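PDB 3G6S: putative endonuclease/exonuclease/phosphatase family protein from Bacteroides vulgatus ATCC 8482, which probably acts as a nuclease or related phosphoesterase of the DNase I-like endonuclease/exonuclease/phosphatase family, its own substrate not established. Local coordinates for residues F190-A195 / F225-P230; R26-V30 / E245-S249. All coordinates share one frame; numbering follows the deposited sequence.

Interaction 1 of 2, residues F190-A195 / F225-P230; sequences FVMKDA and FIFVTP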
# COMPACT_ATOMS: atom_id res chain seq x y z
N PHE A 190 -16.66 9.06 8.21
CA PHE A 190 -15.99 7.83 8.63
C PHE A 190 -14.54 8.28 8.78
O PHE A 190 -13.83 8.50 7.79
CB PHE A 190 -16.13 6.75 7.55
CG PHE A 190 -15.49 5.44 7.90
CD1 PHE A 190 -14.14 5.22 7.65
CD2 PHE A 190 -16.23 4.41 8.48
CE1 PHE A 190 -13.53 4.00 7.97
CE2 PHE A 190 -15.64 3.18 8.81
CZ PHE A 190 -14.29 2.97 8.56
N VAL A 191 -14.12 8.47 10.04
CA VAL A 191 -12.78 8.94 10.37
C VAL A 191 -11.64 8.01 9.98
O VAL A 191 -11.69 6.80 10.20
CB VAL A 191 -12.65 9.23 11.90
CG1 VAL A 191 -11.25 9.75 12.21
CG2 VAL A 191 -13.69 10.26 12.32
N MSE A 192 -10.61 8.61 9.39
CA MSE A 192 -9.41 7.92 8.94
C MSE A 192 -8.25 8.82 9.29
O MSE A 192 -8.16 9.95 8.81
CB MSE A 192 -9.47 7.70 7.43
CG MSE A 192 -10.56 6.75 7.00
SE MSE A 192 -9.85 5.00 6.60
CE MSE A 192 -10.16 5.04 4.70
N LYS A 193 -7.36 8.34 10.15
CA LYS A 193 -6.21 9.12 10.57
C LYS A 193 -5.00 8.86 9.67
O LYS A 193 -4.84 7.77 9.12
CB LYS A 193 -5.85 8.77 12.01
CG LYS A 193 -7.00 8.86 13.00
CD LYS A 193 -7.39 10.30 13.33
CE LYS A 193 -8.42 10.32 14.47
NZ LYS A 193 -8.74 11.69 14.97
N ASP A 194 -4.16 9.87 9.50
CA ASP A 194 -2.96 9.71 8.70
C ASP A 194 -1.93 9.18 9.70
O ASP A 194 -1.50 9.90 10.59
CB ASP A 194 -2.52 11.07 8.16
CG ASP A 194 -1.18 11.01 7.44
OD1 ASP A 194 -0.45 10.02 7.63
OD2 ASP A 194 -0.87 11.96 6.71
N ALA A 195 -1.54 7.91 9.55
CA ALA A 195 -0.59 7.31 10.49
C ALA A 195 0.69 8.13 10.68
O ALA A 195 1.28 8.11 11.76
CB ALA A 195 -0.23 5.89 10.04
N PHE A 225 0.82 6.91 1.56
CA PHE A 225 0.28 7.04 2.91
C PHE A 225 -0.25 5.76 3.54
O PHE A 225 -0.55 4.78 2.87
CB PHE A 225 -0.87 8.06 2.93
CG PHE A 225 -0.53 9.39 2.35
CD1 PHE A 225 -0.22 10.47 3.19
CD2 PHE A 225 -0.52 9.58 0.97
CE1 PHE A 225 0.09 11.72 2.66
CE2 PHE A 225 -0.21 10.83 0.42
CZ PHE A 225 0.10 11.90 1.26
N ILE A 226 -0.35 5.82 4.87
CA ILE A 226 -0.91 4.74 5.65
C ILE A 226 -2.05 5.37 6.46
O ILE A 226 -1.82 6.24 7.30
CB ILE A 226 0.12 4.12 6.62
CG1 ILE A 226 1.24 3.47 5.83
CG2 ILE A 226 -0.57 3.09 7.52
CD1 ILE A 226 2.31 2.78 6.69
N PHE A 227 -3.28 4.95 6.19
CA PHE A 227 -4.43 5.49 6.91
C PHE A 227 -5.01 4.43 7.83
O PHE A 227 -5.09 3.26 7.47
CB PHE A 227 -5.50 5.95 5.92
CG PHE A 227 -5.09 7.14 5.10
CD1 PHE A 227 -5.00 8.41 5.69
CD2 PHE A 227 -4.77 7.00 3.75
CE1 PHE A 227 -4.61 9.50 4.94
CE2 PHE A 227 -4.37 8.09 3.00
CZ PHE A 227 -4.29 9.35 3.59
N VAL A 228 -5.41 4.85 9.03
CA VAL A 228 -5.98 3.91 9.99
C VAL A 228 -7.23 4.42 10.69
O VAL A 228 -7.39 5.62 10.89
CB VAL A 228 -4.97 3.54 11.09
CG1 VAL A 228 -3.69 2.98 10.47
CG2 VAL A 228 -4.67 4.76 11.95
N THR A 229 -8.12 3.51 11.07
CA THR A 229 -9.34 3.89 11.77
C THR A 229 -8.97 4.42 13.16
O THR A 229 -7.96 4.02 13.73
CB THR A 229 -10.31 2.70 11.82
OG1 THR A 229 -9.60 1.50 12.12
CG2 THR A 229 -11.00 2.54 10.47
N PRO A 230 -9.79 5.33 13.72
CA PRO A 230 -9.54 5.93 15.03
C PRO A 230 -9.16 5.05 16.23
O PRO A 230 -8.54 5.53 17.17
CB PRO A 230 -10.81 6.76 15.28
CG PRO A 230 -11.86 6.02 14.54
CD PRO A 230 -11.17 5.60 13.26
O HOH W 1 0.53 8.03 6.28
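The ring of Phe-227 meets the backbone of Lys-193 and Asp-194. Lys-193 O sits at its edge, near the ring plane, 3.5 Å from CD1. CD1 also comes 3.9 Å from Asp-194 CA, an oblique approach. Asp-194 OD2 lies at the edge of the Phe-225 ring, 3.9 Å from CD1, with carboxylate and ring planes 74° apart. Thr-229 CG2 approaches the Phe-190 ring obliquely, near CE1 and CZ. Phe-173 packs edge-to-face with Phe-227.

The backbones form a short antiparallel ladder. Lys-193 and Val-228 are the hydrogen-bonded pair: Lys-193 N gives to Val-228 O at 2.8 Å, and Val-228 N returns a bond to Lys-193 O at 3.0 Å. Asp-194 and Phe-227 are the non-hydrogen-bonded pair, with side chains on one face of the sheet. Beyond them Ala-195 N donates to Ile-226 O at 2.8 Å. The ladder adds strand 193-194 to the edge of one of the two sheets of the DNase I-like fold.

With CG anti to the backbone N (chi1 174°), the Asp-194 carboxylate runs out beside the Phe-225 ring and still caps the next helix. OD1 accepts from Tyr-196 N, while Tyr-182 OH binds OD2. A water lies between OD1 and Ile-226 N and takes the N-H of Ile-226. The two tyrosine partners of the buried carboxylate would probably favour its ionised form.

Interaction 2 of 2, residues R26-V30 / E245-S249; sequences RKDRV and EALLS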
# COMPACT_ATOMS: atom_id res chain seq x y z
N ARG A 26 17.20 -5.16 -8.04
CA ARG A 26 16.60 -4.71 -6.79
C ARG A 26 15.86 -5.82 -6.06
O ARG A 26 15.62 -5.73 -4.86
CB ARG A 26 15.66 -3.54 -7.08
CG ARG A 26 16.38 -2.42 -7.81
CD ARG A 26 15.53 -1.17 -7.99
NE ARG A 26 14.53 -1.29 -9.06
CZ ARG A 26 13.28 -1.71 -8.88
NH1 ARG A 26 12.86 -2.06 -7.67
NH2 ARG A 26 12.44 -1.73 -9.90
N LYS A 27 15.52 -6.87 -6.81
CA LYS A 27 14.80 -8.04 -6.29
C LYS A 27 15.25 -8.45 -4.89
O LYS A 27 14.45 -8.44 -3.96
CB LYS A 27 15.01 -9.26 -7.20
CG LYS A 27 14.52 -9.13 -8.63
CD LYS A 27 14.44 -10.52 -9.31
CE LYS A 27 15.74 -11.32 -9.19
NZ LYS A 27 15.53 -12.74 -9.55
N ASP A 28 16.51 -8.83 -4.75
CA ASP A 28 17.05 -9.28 -3.48
C ASP A 28 17.05 -8.20 -2.42
O ASP A 28 16.72 -8.46 -1.26
CB ASP A 28 18.45 -9.83 -3.66
CG ASP A 28 18.45 -11.23 -4.26
OD1 ASP A 28 17.77 -11.43 -5.30
OD2 ASP A 28 19.11 -12.13 -3.70
N ARG A 29 17.42 -6.98 -2.81
CA ARG A 29 17.46 -5.86 -1.87
C ARG A 29 16.08 -5.64 -1.24
O ARG A 29 15.97 -5.42 -0.04
CB ARG A 29 17.93 -4.59 -2.57
CG ARG A 29 19.37 -4.62 -3.05
CD ARG A 29 19.95 -3.22 -3.19
NE ARG A 29 19.60 -2.56 -4.44
CZ ARG A 29 20.33 -2.63 -5.55
NH1 ARG A 29 21.45 -3.34 -5.57
NH2 ARG A 29 19.93 -1.98 -6.65
N VAL A 30 15.02 -5.70 -2.06
CA VAL A 30 13.65 -5.50 -1.58
C VAL A 30 13.20 -6.62 -0.63
O VAL A 30 12.65 -6.34 0.45
CB VAL A 30 12.64 -5.39 -2.75
CG1 VAL A 30 11.23 -5.22 -2.21
CG2 VAL A 30 13.00 -4.19 -3.63
N GLU A 245 23.55 3.92 -3.77
CA GLU A 245 24.27 2.73 -4.21
C GLU A 245 23.30 1.53 -4.26
O GLU A 245 23.05 0.97 -5.32
CB GLU A 245 25.43 2.41 -3.26
CG GLU A 245 26.48 3.52 -3.10
CD GLU A 245 26.12 4.55 -2.03
OE1 GLU A 245 25.13 5.29 -2.21
OE2 GLU A 245 26.83 4.60 -0.99
N ALA A 246 22.77 1.16 -3.10
CA ALA A 246 21.83 0.04 -3.00
C ALA A 246 20.38 0.52 -3.00
O ALA A 246 19.66 0.34 -2.02
CB ALA A 246 22.12 -0.76 -1.74
N LEU A 247 19.96 1.11 -4.12
CA LEU A 247 18.61 1.63 -4.26
C LEU A 247 17.56 0.51 -4.32
O LEU A 247 17.73 -0.47 -5.04
CB LEU A 247 18.53 2.48 -5.53
CG LEU A 247 17.90 3.86 -5.44
CD1 LEU A 247 18.41 4.60 -4.22
CD2 LEU A 247 18.22 4.64 -6.70
N LEU A 248 16.49 0.67 -3.55
CA LEU A 248 15.42 -0.33 -3.52
C LEU A 248 14.35 -0.05 -4.58
O LEU A 248 13.83 -0.97 -5.22
CB LEU A 248 14.74 -0.36 -2.15
CG LEU A 248 15.25 -1.29 -1.04
CD1 LEU A 248 16.75 -1.12 -0.83
CD2 LEU A 248 14.50 -0.98 0.24
N SER A 249 14.05 1.23 -4.78
CA SER A 249 13.01 1.61 -5.71
C SER A 249 13.06 3.11 -5.90
O SER A 249 13.86 3.77 -5.25
CB SER A 249 11.66 1.17 -5.12
OG SER A 249 10.61 2.04 -5.48
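Arg-26 and Arg-29 reach from the start of helix 27-36 to successive carbonyls of the loop before strand 254-260. Both strands flanking that loop belong to one sheet of the DNase I-like fold. The two guanidinium groups use their nitrogens differently.

Arg-29 takes its carbonyl side-on. NE and NH2 both give to Leu-247 O, at 2.9 Å and 3.1 Å. The oxygen lies at the edge of the guanidinium, in its plane. NH2 comes in the carbonyl plane on a lone pair, but NE stands 53° above that plane. One face of the group lies over Ala-246 CA. Ala-246 CB touches CD of Arg-29 at 3.6 Å, so the methyl meets the aliphatic part of the arginine.

Arg-26 offers one nitrogen here. Its chain bends at chi3 (-77°), which turns NH1 back toward Leu-248 O at 2.9 Å. This oxygen is tilted out of the guanidinium plane. The same group binds Asn-21 O, Ile-11 O and Arg-12 O, so one buried arginine ties together several loop carbonyls.

Two aliphatic groups lie beside the arginines. CD1 of Leu-248 lies 4.1 Å from CB of Arg-29. Val-30 also packs on Phe-9 of strand 2-10. Across the contact, its CG2 methyl comes 3.7 Å from Leu-248 O, the carbonyl that Arg-26 holds.

The two contacts lie on opposite sides of the chain's centre. Their own centres are 29 Å apart, and their nearest atoms are about 13 Å apart. Along the chain, interaction 1 is nested inside the long loop closed by interaction 2. Strand 254-260, which follows the loop of interaction 2, also touches Ile-226, so Ile-226 packs across the interface between the two sheets. No ligand or metal marks an active site at either contact. Interaction 2 ends at Ser-249, the first residue of the Ser-Asp-His sequence characteristic of the family. Its OG binds His-251 N and Asn-10 O, so interaction 2 probably lies closer to the family's active-site region than interaction 1.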